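PDB 7JPJ: diaminopimelate decarboxylase from Phaeodactylum tricornutum, which probably catalyses the pyridoxal-phosphate-dependent decarboxylation of diaminopimelate to lysine, working as a dimer that also accommodates D-lysine. Local coordinates for residues G26-A31 and M316-R321; Y30-D35 and H422-R427; P322-A327 and S397-K402. One frame throughout, in Å; residues are numbered along the deposited sequence.

Contact 1: residues G26-A31 and M316-R321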
ATOM      1  N   GLY A  26      16.316 -15.203   8.711  1.00 19.22           N
ATOM      2  CA  GLY A  26      16.575 -14.835   7.337  1.00 19.13           C
ATOM      3  C   GLY A  26      16.008 -13.473   7.004  1.00 18.85           C
ATOM      4  O   GLY A  26      15.374 -12.811   7.824  1.00 18.80           O
ATOM      5  N   THR A  27      16.244 -13.058   5.767  1.00 19.15           N
ATOM      6  CA  THR A  27      15.788 -11.783   5.242  1.00 18.55           C
ATOM      7  C   THR A  27      14.505 -11.960   4.443  1.00 18.57           C
ATOM      8  O   THR A  27      14.219 -13.050   3.940  1.00 19.06           O
ATOM      9  CB  THR A  27      16.876 -11.157   4.357  1.00 17.93           C
ATOM     10  OG1 THR A  27      17.530 -12.181   3.596  1.00 17.90           O
ATOM     11  CG2 THR A  27      17.906 -10.423   5.213  1.00 17.51           C
ATOM     12  N   PRO A  28      13.682 -10.904   4.312  1.00 19.13           N
ATOM     13  CA  PRO A  28      13.838  -9.557   4.876  1.00 18.27           C
ATOM     14  C   PRO A  28      13.341  -9.443   6.312  1.00 18.34           C
ATOM     15  O   PRO A  28      12.690 -10.363   6.807  1.00 18.93           O
ATOM     16  CB  PRO A  28      12.986  -8.700   3.942  1.00 17.30           C
ATOM     17  CG  PRO A  28      11.899  -9.613   3.516  1.00 17.73           C
ATOM     18  CD  PRO A  28      12.503 -10.992   3.433  1.00 18.84           C
ATOM     19  N   LEU A  29      13.644  -8.324   6.968  1.00 16.92           N
ATOM     20  CA  LEU A  29      13.194  -8.097   8.335  1.00 16.70           C
ATOM     21  C   LEU A  29      13.255  -6.609   8.643  1.00 16.42           C
ATOM     22  O   LEU A  29      13.961  -5.846   7.981  1.00 16.48           O
ATOM     23  CB  LEU A  29      14.036  -8.889   9.342  1.00 16.89           C
ATOM     24  CG  LEU A  29      15.537  -8.582   9.368  1.00 17.05           C
ATOM     25  CD1 LEU A  29      15.913  -7.700  10.557  1.00 16.91           C
ATOM     26  CD2 LEU A  29      16.338  -9.874   9.379  1.00 17.45           C
ATOM     27  N   TYR A  30      12.493  -6.209   9.657  1.00 18.70           N
ATOM     28  CA  TYR A  30      12.555  -4.864  10.210  1.00 17.75           C
ATOM     29  C   TYR A  30      13.419  -4.891  11.463  1.00 18.75           C
ATOM     30  O   TYR A  30      13.240  -5.756  12.327  1.00 19.44           O
ATOM     31  CB  TYR A  30      11.164  -4.331  10.561  1.00 16.68           C
ATOM     32  CG  TYR A  30      10.181  -4.221   9.412  1.00 16.22           C
ATOM     33  CD1 TYR A  30      10.198  -3.126   8.558  1.00 15.90           C
ATOM     34  CD2 TYR A  30       9.210  -5.195   9.209  1.00 16.25           C
ATOM     35  CE1 TYR A  30       9.290  -3.016   7.520  1.00 15.68           C
ATOM     36  CE2 TYR A  30       8.300  -5.094   8.172  1.00 16.08           C
ATOM     37  CZ  TYR A  30       8.341  -4.003   7.333  1.00 15.83           C
ATOM     38  OH  TYR A  30       7.435  -3.898   6.305  1.00 15.86           O
ATOM     39  N   ALA A  31      14.348  -3.944  11.559  1.00 17.27           N
ATOM     40  CA  ALA A  31      15.218  -3.807  12.718  1.00 17.40           C
ATOM     41  C   ALA A  31      14.941  -2.473  13.393  1.00 17.22           C
ATOM     42  O   ALA A  31      14.966  -1.427  12.738  1.00 17.19           O
ATOM     43  CB  ALA A  31      16.690  -3.908  12.319  1.00 17.76           C
ATOM     44  N   MET A 316       7.832  -3.185  -2.074  1.00 18.90           N
ATOM     45  CA  MET A 316       6.656  -2.445  -1.627  1.00 18.70           C
ATOM     46  C   MET A 316       5.820  -3.234  -0.623  1.00 18.94           C
ATOM     47  O   MET A 316       5.028  -2.635   0.113  1.00 18.37           O
ATOM     48  CB  MET A 316       5.803  -2.053  -2.832  1.00 18.87           C
ATOM     49  CG  MET A 316       5.662  -3.164  -3.853  1.00 19.67           C
ATOM     50  SD  MET A 316       4.389  -2.827  -5.075  1.00 20.06           S
ATOM     51  CE  MET A 316       4.898  -1.208  -5.653  1.00 19.72           C
ATOM     52  N   THR A 317       5.974  -4.562  -0.585  1.00 17.40           N
ATOM     53  CA  THR A 317       5.385  -5.370   0.477  1.00 18.19           C
ATOM     54  C   THR A 317       5.894  -4.969   1.856  1.00 17.80           C
ATOM     55  O   THR A 317       5.231  -5.254   2.859  1.00 18.46           O
ATOM     56  CB  THR A 317       5.694  -6.849   0.242  1.00 18.98           C
ATOM     57  OG1 THR A 317       7.069  -6.988  -0.145  1.00 18.37           O
ATOM     58  CG2 THR A 317       4.808  -7.421  -0.848  1.00 19.82           C
ATOM     59  N   ASP A 318       7.049  -4.323   1.930  1.00 19.73           N
ATOM     60  CA  ASP A 318       7.669  -3.977   3.202  1.00 18.69           C
ATOM     61  C   ASP A 318       7.917  -2.488   3.371  1.00 17.98           C
ATOM     62  O   ASP A 318       7.764  -1.967   4.480  1.00 17.23           O
ATOM     63  CB  ASP A 318       8.986  -4.742   3.354  1.00 18.91           C
ATOM     64  CG  ASP A 318       8.867  -6.180   2.897  1.00 19.70           C
ATOM     65  OD1 ASP A 318       8.264  -6.993   3.631  1.00 19.64           O
ATOM     66  OD2 ASP A 318       9.352  -6.490   1.789  1.00 20.38           O
ATOM     67  N   VAL A 319       8.302  -1.784   2.309  1.00 18.02           N
ATOM     68  CA  VAL A 319       8.472  -0.335   2.339  1.00 17.42           C
ATOM     69  C   VAL A 319       7.774   0.229   1.107  1.00 18.25           C
ATOM     70  O   VAL A 319       8.260   0.061  -0.020  1.00 19.03           O
ATOM     71  CB  VAL A 319       9.948   0.084   2.378  1.00 17.36           C
ATOM     72  CG1 VAL A 319      10.066   1.594   2.414  1.00 16.85           C
ATOM     73  CG2 VAL A 319      10.646  -0.523   3.587  1.00 17.43           C
ATOM     74  N   LEU A 320       6.634   0.890   1.317  1.00 16.63           N
ATOM     75  CA  LEU A 320       5.823   1.420   0.231  1.00 17.63           C
ATOM     76  C   LEU A 320       6.103   2.886  -0.072  1.00 17.61           C
ATOM     77  O   LEU A 320       5.777   3.347  -1.172  1.00 18.19           O
ATOM     78  CB  LEU A 320       4.334   1.244   0.563  1.00 17.92           C
ATOM     79  CG  LEU A 320       3.293   1.805  -0.408  1.00 18.57           C
ATOM     80  CD1 LEU A 320       3.258   1.004  -1.701  1.00 19.12           C
ATOM     81  CD2 LEU A 320       1.924   1.856   0.247  1.00 18.71           C
ATOM     82  N   ARG A 321       6.718   3.615   0.859  1.00 18.25           N
ATOM     83  CA  ARG A 321       6.925   5.050   0.668  1.00 18.16           C
ATOM     84  C   ARG A 321       7.672   5.409  -0.615  1.00 18.67           C
ATOM     85  O   ARG A 321       7.352   6.459  -1.199  1.00 19.22           O
ATOM     86  CB  ARG A 321       7.632   5.628   1.900  1.00 16.62           C
ATOM     87  CG  ARG A 321       6.850   5.435   3.194  1.00 16.06           C
ATOM     88  CD  ARG A 321       7.300   6.378   4.306  1.00 15.46           C
ATOM     89  NE  ARG A 321       8.537   7.086   3.982  1.00 14.95           N
ATOM     90  CZ  ARG A 321       8.633   8.404   3.826  1.00 15.08           C
ATOM     91  NH1 ARG A 321       7.564   9.177   3.965  1.00 15.32           N
ATOM     92  NH2 ARG A 321       9.803   8.949   3.531  1.00 15.49           N
TER
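Y30 reaches from strand 29-33 to the loop 316-321 and makes the one hydrogen bond between the two segments. Its OH donates to the backbone oxygen D318 O at 2.7 Å. The acceptor geometry supports the assignment: the hydroxyl lies in the carbonyl plane on a lone pair, with a C=O...donor angle of 109°. With CG of Y30 beside its backbone N and anti to its carbonyl carbon (chi1 -60°), the phenol extends to the loop and presents its edge to that oxygen, with CE1 of Y30 at 3.6 Å from D318 O. A phenylalanine here would probably leave D318 O without this donor and the turn of the loop less firmly tied to the strand.

Van der Waals contact accompanies the bond. CB of D318 lies 3.4 Å from the Y30 OH, and the Y30 ring and D318 carboxylate planes are 68° apart, excluding a flat stack. P28, which follows a cis peptide bond, adds a more distant touch, its CG 4.4 Å from D318 OD2. Toward its own loop, the D318 carboxylate accepts a hydrogen bond from G315 N at OD2.

Strand 29-33 runs antiparallel to strand 289-300, with L29 and A31 joined to V292 and A290 by backbone hydrogen bonds, and parallel to strand 412-415. Strand 289-300 also packs through L291 against D318 and V319, while the loop leads directly into helix 321-325, where R321 belongs to the D-lysine pocket.

Contact 2: residues Y30-D35 and H422-R427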
ATOM      1  N   TYR A  30      12.493  -6.209   9.657  1.00 18.70           N
ATOM      2  CA  TYR A  30      12.555  -4.864  10.210  1.00 17.75           C
ATOM      3  C   TYR A  30      13.419  -4.891  11.463  1.00 18.75           C
ATOM      4  O   TYR A  30      13.240  -5.756  12.327  1.00 19.44           O
ATOM      5  CB  TYR A  30      11.164  -4.331  10.561  1.00 16.68           C
ATOM      6  CG  TYR A  30      10.181  -4.221   9.412  1.00 16.22           C
ATOM      7  CD1 TYR A  30      10.198  -3.126   8.558  1.00 15.90           C
ATOM      8  CD2 TYR A  30       9.210  -5.195   9.209  1.00 16.25           C
ATOM      9  CE1 TYR A  30       9.290  -3.016   7.520  1.00 15.68           C
ATOM     10  CE2 TYR A  30       8.300  -5.094   8.172  1.00 16.08           C
ATOM     11  CZ  TYR A  30       8.341  -4.003   7.333  1.00 15.83           C
ATOM     12  OH  TYR A  30       7.435  -3.898   6.305  1.00 15.86           O
ATOM     13  N   ALA A  31      14.348  -3.944  11.559  1.00 17.27           N
ATOM     14  CA  ALA A  31      15.218  -3.807  12.718  1.00 17.40           C
ATOM     15  C   ALA A  31      14.941  -2.473  13.393  1.00 17.22           C
ATOM     16  O   ALA A  31      14.966  -1.427  12.738  1.00 17.19           O
ATOM     17  CB  ALA A  31      16.690  -3.908  12.319  1.00 17.76           C
ATOM     18  N   TYR A  32      14.668  -2.514  14.696  1.00 20.50           N
ATOM     19  CA  TYR A  32      14.470  -1.320  15.505  1.00 20.01           C
ATOM     20  C   TYR A  32      15.544  -1.259  16.581  1.00 20.96           C
ATOM     21  O   TYR A  32      15.903  -2.284  17.169  1.00 21.61           O
ATOM     22  CB  TYR A  32      13.078  -1.299  16.149  1.00 19.21           C
ATOM     23  CG  TYR A  32      11.936  -1.409  15.160  1.00 18.10           C
ATOM     24  CD1 TYR A  32      11.433  -2.650  14.790  1.00 18.20           C
ATOM     25  CD2 TYR A  32      11.361  -0.273  14.596  1.00 17.56           C
ATOM     26  CE1 TYR A  32      10.387  -2.760  13.888  1.00 17.61           C
ATOM     27  CE2 TYR A  32      10.316  -0.371  13.692  1.00 16.95           C
ATOM     28  CZ  TYR A  32       9.831  -1.619  13.341  1.00 17.05           C
ATOM     29  OH  TYR A  32       8.791  -1.736  12.441  1.00 16.49           O
ATOM     30  N   SER A  33      16.050  -0.055  16.837  1.00 19.53           N
ATOM     31  CA  SER A  33      17.160   0.165  17.758  1.00 19.92           C
ATOM     32  C   SER A  33      16.669   0.916  18.989  1.00 19.84           C
ATOM     33  O   SER A  33      16.115   2.014  18.872  1.00 19.65           O
ATOM     34  CB  SER A  33      18.285   0.940  17.074  1.00 20.26           C
ATOM     35  OG  SER A  33      18.951   1.789  17.989  1.00 20.58           O
ATOM     36  N   ILE A  34      16.885   0.323  20.166  1.00 23.35           N
ATOM     37  CA  ILE A  34      16.509   0.973  21.420  1.00 23.14           C
ATOM     38  C   ILE A  34      17.250   2.297  21.579  1.00 23.14           C
ATOM     39  O   ILE A  34      16.690   3.284  22.073  1.00 23.02           O
ATOM     40  CB  ILE A  34      16.771   0.021  22.604  1.00 23.07           C
ATOM     41  CG1 ILE A  34      15.577  -0.913  22.816  1.00 23.15           C
ATOM     42  CG2 ILE A  34      17.069   0.793  23.881  1.00 22.82           C
ATOM     43  CD1 ILE A  34      14.340  -0.217  23.336  1.00 22.66           C
ATOM     44  N   ASP A  35      18.513   2.342  21.145  1.00 24.36           N
ATOM     45  CA  ASP A  35      19.296   3.572  21.224  1.00 24.21           C
ATOM     46  C   ASP A  35      18.623   4.708  20.464  1.00 24.33           C
ATOM     47  O   ASP A  35      18.509   5.828  20.973  1.00 24.39           O
ATOM     48  CB  ASP A  35      20.702   3.329  20.675  1.00 24.04           C
ATOM     49  CG  ASP A  35      21.725   3.116  21.769  1.00 23.94           C
ATOM     50  OD1 ASP A  35      21.765   3.930  22.715  1.00 23.97           O
ATOM     51  OD2 ASP A  35      22.494   2.133  21.680  1.00 23.99           O
ATOM     52  N   HIS A 422      16.681  -9.185  19.510  1.00 22.41           N
ATOM     53  CA  HIS A 422      15.530  -9.867  20.085  1.00 22.56           C
ATOM     54  C   HIS A 422      14.386  -9.833  19.085  1.00 22.88           C
ATOM     55  O   HIS A 422      14.034  -8.763  18.578  1.00 22.98           O
ATOM     56  CB  HIS A 422      15.079  -9.227  21.405  1.00 24.29           C
ATOM     57  CG  HIS A 422      16.193  -8.968  22.372  1.00 26.39           C
ATOM     58  ND1 HIS A 422      16.688  -9.940  23.215  1.00 25.84           N
ATOM     59  CD2 HIS A 422      16.893  -7.842  22.644  1.00 26.23           C
ATOM     60  CE1 HIS A 422      17.652  -9.427  23.957  1.00 25.89           C
ATOM     61  NE2 HIS A 422      17.798  -8.156  23.629  1.00 26.81           N
ATOM     62  N   LEU A 423      13.806 -10.996  18.809  1.00 22.45           N
ATOM     63  CA  LEU A 423      12.656 -11.078  17.919  1.00 21.70           C
ATOM     64  C   LEU A 423      11.410 -10.577  18.641  1.00 21.27           C
ATOM     65  O   LEU A 423      11.111 -11.017  19.754  1.00 22.26           O
ATOM     66  CB  LEU A 423      12.462 -12.519  17.443  1.00 20.56           C
ATOM     67  CG  LEU A 423      11.446 -12.818  16.338  1.00 22.13           C
ATOM     68  CD1 LEU A 423      11.795 -12.080  15.057  1.00 20.89           C
ATOM     69  CD2 LEU A 423      11.370 -14.318  16.084  1.00 19.74           C
ATOM     70  N   ILE A 424      10.694  -9.643  18.017  1.00 20.37           N
ATOM     71  CA  ILE A 424       9.459  -9.105  18.575  1.00 20.57           C
ATOM     72  C   ILE A 424       8.244  -9.396  17.705  1.00 20.29           C
ATOM     73  O   ILE A 424       7.122  -9.054  18.092  1.00 20.50           O
ATOM     74  CB  ILE A 424       9.573  -7.590  18.847  1.00 20.73           C
ATOM     75  CG1 ILE A 424       9.972  -6.841  17.578  1.00 20.31           C
ATOM     76  CG2 ILE A 424      10.574  -7.323  19.950  1.00 21.16           C
ATOM     77  CD1 ILE A 424      10.158  -5.359  17.794  1.00 20.52           C
ATOM     78  N   ARG A 425       8.434 -10.018  16.542  1.00 20.67           N
ATOM     79  CA  ARG A 425       7.322 -10.469  15.707  1.00 20.41           C
ATOM     80  C   ARG A 425       7.869 -11.532  14.768  1.00 19.58           C
ATOM     81  O   ARG A 425       8.684 -11.219  13.897  1.00 20.87           O
ATOM     82  CB  ARG A 425       6.705  -9.318  14.925  1.00 21.32           C
ATOM     83  CG  ARG A 425       5.375  -9.671  14.265  1.00 19.33           C
ATOM     84  CD  ARG A 425       4.777  -8.467  13.561  1.00 20.27           C
ATOM     85  NE  ARG A 425       5.390  -8.221  12.258  1.00 20.89           N
ATOM     86  CZ  ARG A 425       5.127  -7.161  11.502  1.00 20.53           C
ATOM     87  NH1 ARG A 425       4.268  -6.241  11.923  1.00 21.17           N
ATOM     88  NH2 ARG A 425       5.728  -7.014  10.329  1.00 20.02           N
ATOM     89  N   LYS A 426       7.427 -12.773  14.942  1.00 19.32           N
ATOM     90  CA  LYS A 426       7.908 -13.852  14.093  1.00 21.00           C
ATOM     91  C   LYS A 426       7.357 -13.707  12.679  1.00 20.03           C
ATOM     92  O   LYS A 426       6.304 -13.105  12.455  1.00 20.98           O
ATOM     93  CB  LYS A 426       7.523 -15.212  14.681  1.00 20.31           C
ATOM     94  CG  LYS A 426       6.038 -15.391  14.964  1.00 22.70           C
ATOM     95  CD  LYS A 426       5.753 -16.774  15.543  1.00 22.44           C
ATOM     96  CE  LYS A 426       4.295 -16.924  15.963  1.00 23.00           C
ATOM     97  NZ  LYS A 426       4.001 -18.292  16.483  1.00 28.06           N
ATOM     98  N   ARG A 427       8.096 -14.257  11.718  1.00 18.77           N
ATOM     99  CA  ARG A 427       7.674 -14.200  10.328  1.00 18.62           C
ATOM    100  C   ARG A 427       6.329 -14.890  10.153  1.00 18.80           C
ATOM    101  O   ARG A 427       6.047 -15.912  10.786  1.00 19.45           O
ATOM    102  CB  ARG A 427       8.723 -14.852   9.427  1.00 18.65           C
ATOM    103  CG  ARG A 427       8.421 -14.756   7.937  1.00 18.56           C
ATOM    104  CD  ARG A 427       9.505 -15.430   7.102  1.00 18.69           C
ATOM    105  NE  ARG A 427      10.847 -15.085   7.566  1.00 21.18           N
ATOM    106  CZ  ARG A 427      11.508 -13.993   7.196  1.00 24.68           C
ATOM    107  NH1 ARG A 427      10.959 -13.133   6.349  1.00 28.93           N
ATOM    108  NH2 ARG A 427      12.722 -13.761   7.672  1.00 18.92           N
TER
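Y30 and Y32 on strand 29-33 meet R425 and I424, which form a classic beta bulge opposite E412 of strand 412-415. The two segments are not adjacent in the mixed sheet: strand 412-415 runs between them, parallel to 29-33 and antiparallel to 421-423. Spacings of 9.4 Å between the CA atoms of Y30 and R425, and 9.8 Å between those of Y32 and I424, fit this one-strand separation, and the contact is made by side chains without a direct hydrogen bond. The bulge brings two successive CB atoms, those of I424 and R425, toward strand 29-33.

The packed part is buried and has two touches. The methyl CD1 of I424 lies 4.2 Å from CD1 of Y32, an apolar contact; the Y32 hydroxyl is separately hydrogen-bonded to E412 OE2. Beside it, R425 brings NH2 obliquely to the Y30 ring, 3.9 Å from Y30 CE2, with the two planes almost perpendicular, at 88°. The R425 chain is extended at first, then bends at chi3 (80°), and this turn carries the guanidinium to the tyrosine.

By contrast, K426 is exposed and makes no contact with strand 29-33; its backbone is hydrogen-bonded to the second subunit and its side chain packs on N436 of that subunit. The buried I424 also has a backbone bond to the second subunit and packs on its V440. Back inside, the guanidinium's hydrogen-bond partner lies outside the two segments: R425 NH2 donates to the backbone oxygen A410 O.

Contact 3: residues P322-A327 and S397-K402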
ATOM      1  N   PRO A 322       8.653   4.633  -1.099  1.00 17.03           N
ATOM      2  CA  PRO A 322       9.220   4.949  -2.422  1.00 17.43           C
ATOM      3  C   PRO A 322       8.200   4.903  -3.546  1.00 18.02           C
ATOM      4  O   PRO A 322       8.192   5.798  -4.399  1.00 18.60           O
ATOM      5  CB  PRO A 322      10.307   3.881  -2.599  1.00 17.26           C
ATOM      6  CG  PRO A 322      10.713   3.543  -1.227  1.00 16.84           C
ATOM      7  CD  PRO A 322       9.461   3.619  -0.400  1.00 16.72           C
ATOM      8  N   SER A 323       7.338   3.882  -3.577  1.00 18.09           N
ATOM      9  CA  SER A 323       6.331   3.800  -4.632  1.00 18.82           C
ATOM     10  C   SER A 323       5.215   4.815  -4.437  1.00 19.12           C
ATOM     11  O   SER A 323       4.668   5.327  -5.420  1.00 20.05           O
ATOM     12  CB  SER A 323       5.734   2.392  -4.700  1.00 18.70           C
ATOM     13  OG  SER A 323       6.712   1.428  -5.041  1.00 18.70           O
ATOM     14  N   LEU A 324       4.861   5.122  -3.188  1.00 18.21           N
ATOM     15  CA  LEU A 324       3.673   5.930  -2.936  1.00 18.56           C
ATOM     16  C   LEU A 324       3.954   7.422  -3.065  1.00 18.72           C
ATOM     17  O   LEU A 324       3.099   8.175  -3.545  1.00 19.25           O
ATOM     18  CB  LEU A 324       3.112   5.611  -1.550  1.00 17.99           C
ATOM     19  CG  LEU A 324       1.747   6.217  -1.221  1.00 18.41           C
ATOM     20  CD1 LEU A 324       0.738   5.907  -2.319  1.00 19.43           C
ATOM     21  CD2 LEU A 324       1.256   5.701   0.120  1.00 18.02           C
ATOM     22  N   TYR A 325       5.136   7.870  -2.647  1.00 20.09           N
ATOM     23  CA  TYR A 325       5.468   9.287  -2.661  1.00 19.81           C
ATOM     24  C   TYR A 325       6.689   9.633  -3.497  1.00 19.72           C
ATOM     25  O   TYR A 325       6.892  10.815  -3.795  1.00 19.59           O
ATOM     26  CB  TYR A 325       5.703   9.799  -1.230  1.00 18.78           C
ATOM     27  CG  TYR A 325       4.651   9.381  -0.228  1.00 18.96           C
ATOM     28  CD1 TYR A 325       3.319   9.732  -0.404  1.00 19.68           C
ATOM     29  CD2 TYR A 325       4.994   8.643   0.903  1.00 18.08           C
ATOM     30  CE1 TYR A 325       2.354   9.355   0.511  1.00 19.75           C
ATOM     31  CE2 TYR A 325       4.038   8.263   1.825  1.00 18.22           C
ATOM     32  CZ  TYR A 325       2.717   8.621   1.624  1.00 19.12           C
ATOM     33  OH  TYR A 325       1.755   8.247   2.535  1.00 19.27           O
ATOM     34  N   GLY A 326       7.496   8.653  -3.894  1.00 20.18           N
ATOM     35  CA  GLY A 326       8.791   8.963  -4.460  1.00 19.98           C
ATOM     36  C   GLY A 326       9.800   9.357  -3.408  1.00 18.82           C
ATOM     37  O   GLY A 326      10.699  10.160  -3.683  1.00 18.64           O
ATOM     38  N   ALA A 327       9.662   8.819  -2.200  1.00 18.38           N
ATOM     39  CA  ALA A 327      10.528   9.180  -1.089  1.00 17.28           C
ATOM     40  C   ALA A 327      11.851   8.434  -1.182  1.00 17.32           C
ATOM     41  O   ALA A 327      11.876   7.218  -1.400  1.00 17.61           O
ATOM     42  CB  ALA A 327       9.842   8.868   0.240  1.00 16.54           C
ATOM     43  N   SER A 397       6.316  -0.791   8.204  1.00 16.83           N
ATOM     44  CA  SER A 397       5.634  -1.967   8.732  1.00 18.20           C
ATOM     45  C   SER A 397       4.158  -1.679   8.982  1.00 20.05           C
ATOM     46  O   SER A 397       3.300  -2.531   8.724  1.00 21.55           O
ATOM     47  CB  SER A 397       6.313  -2.434  10.018  1.00 18.61           C
ATOM     48  OG  SER A 397       5.630  -3.540  10.574  1.00 20.23           O
ATOM     49  N   GLY A 398       3.842  -0.479   9.466  1.00 17.91           N
ATOM     50  CA  GLY A 398       2.462  -0.122   9.734  1.00 19.31           C
ATOM     51  C   GLY A 398       1.661   0.339   8.535  1.00 19.15           C
ATOM     52  O   GLY A 398       0.458   0.577   8.674  1.00 20.23           O
ATOM     53  N   MET A 399       2.289   0.476   7.366  1.00 20.22           N
ATOM     54  CA  MET A 399       1.574   0.898   6.167  1.00 20.08           C
ATOM     55  C   MET A 399       2.308   0.432   4.917  1.00 18.98           C
ATOM     56  O   MET A 399       3.099   1.177   4.328  1.00 17.74           O
ATOM     57  CB  MET A 399       1.390   2.418   6.156  1.00 19.62           C
ATOM     58  CG  MET A 399       0.805   2.979   4.865  1.00 19.61           C
ATOM     59  SD  MET A 399       1.208   4.715   4.610  1.00 18.71           S
ATOM     60  CE  MET A 399       2.493   4.569   3.371  1.00 17.34           C
ATOM     61  N   SER A 400       2.063  -0.809   4.512  1.00 18.23           N
ATOM     62  CA  SER A 400       2.673  -1.372   3.321  1.00 17.46           C
ATOM     63  C   SER A 400       1.677  -2.322   2.676  1.00 18.94           C
ATOM     64  O   SER A 400       0.614  -2.612   3.229  1.00 20.44           O
ATOM     65  CB  SER A 400       3.983  -2.103   3.649  1.00 16.39           C
ATOM     66  OG  SER A 400       3.754  -3.202   4.518  1.00 17.50           O
ATOM     67  N   THR A 401       2.031  -2.810   1.495  1.00 17.32           N
ATOM     68  CA  THR A 401       1.197  -3.784   0.792  1.00 18.78           C
ATOM     69  C   THR A 401       1.678  -5.203   1.090  1.00 19.33           C
ATOM     70  O   THR A 401       2.139  -5.937   0.218  1.00 19.23           O
ATOM     71  CB  THR A 401       1.193  -3.496  -0.707  1.00 18.37           C
ATOM     72  OG1 THR A 401       2.538  -3.463  -1.196  1.00 17.04           O
ATOM     73  CG2 THR A 401       0.530  -2.161  -0.982  1.00 18.11           C
ATOM     74  N   LYS A 402       1.564  -5.572   2.365  1.00 18.02           N
ATOM     75  CA  LYS A 402       1.908  -6.920   2.789  1.00 18.12           C
ATOM     76  C   LYS A 402       1.041  -7.942   2.062  1.00 19.00           C
ATOM     77  O   LYS A 402      -0.111  -7.675   1.707  1.00 19.98           O
ATOM     78  CB  LYS A 402       1.732  -7.062   4.303  1.00 18.51           C
ATOM     79  CG  LYS A 402       0.286  -6.983   4.766  1.00 19.97           C
ATOM     80  CD  LYS A 402       0.164  -7.099   6.276  1.00 20.31           C
ATOM     81  CE  LYS A 402       0.331  -5.748   6.941  1.00 20.49           C
ATOM     82  NZ  LYS A 402       0.027  -5.803   8.398  1.00 21.29           N
TER
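Beside the D-lysine site and at the dimer interface, L324 and Y325 of the short helical segment following R321 receive M399 from the loop 397-402. The evidence for this placement is spatial: the Y325 side chain is about 4 Å from a bound D-lysine, and that of M399 about 8 Å from K60, the predicted attachment point of pyridoxal phosphate, which carries no cofactor here.

One methyl group serves both partners. CE of M399 packs on the L324 methyl CD2 at 3.7 Å and lies 3.8 Å from the Y325 OH; the latter is proximity, not a hydrogen bond. The sulfur comes less close, with M399 SD 4.1 Å from Y325 OH. L324 and M399 cross at about a right angle, whereas Y325 and M399 approach from opposite directions. M399 holds its CG anti to the backbone N (chi1 173°), which sends the side chain out from the loop, and the bend at chi3 (103°) turns CE so that it rests against L324 CD2 and Y325 OH together, both on the same side of it. On the helix side, L324 also supports the tyrosine, its CG lying 3.6 Å above one face of the Y325 ring and offset toward the rim.

The second subunit completes the surroundings: L324 packs on L324 of the other chain, and M399 on Y404 of that chain. Further along the segment, G326 has a positive phi (77°), outside helical values, yet G326 N still donates to P322 O at 3.0 Å.

Contacts 1 and 2 share Y30 on strand 29-33; their centres are 12 Å apart. Along the chain, contact 3 follows contact 1 and is nested within the loop that contact 2 closes. Its centre lies 10 Å from contact 1 and 19 Å from contact 2. Probable hydrogen bonds join them: R427 NH1 to P28 O between contacts 1 and 2, S400 OG to T317 O between contacts 1 and 3. Strand 29-33, near the N-terminus, pairs with strands 289-300 and 412-415 in the mixed sheet, and loop 316-321 links it to helix 321-325, whose R321 belongs to the D-lysine pocket. All three come within reach of the second subunit, contact 1 only through L320.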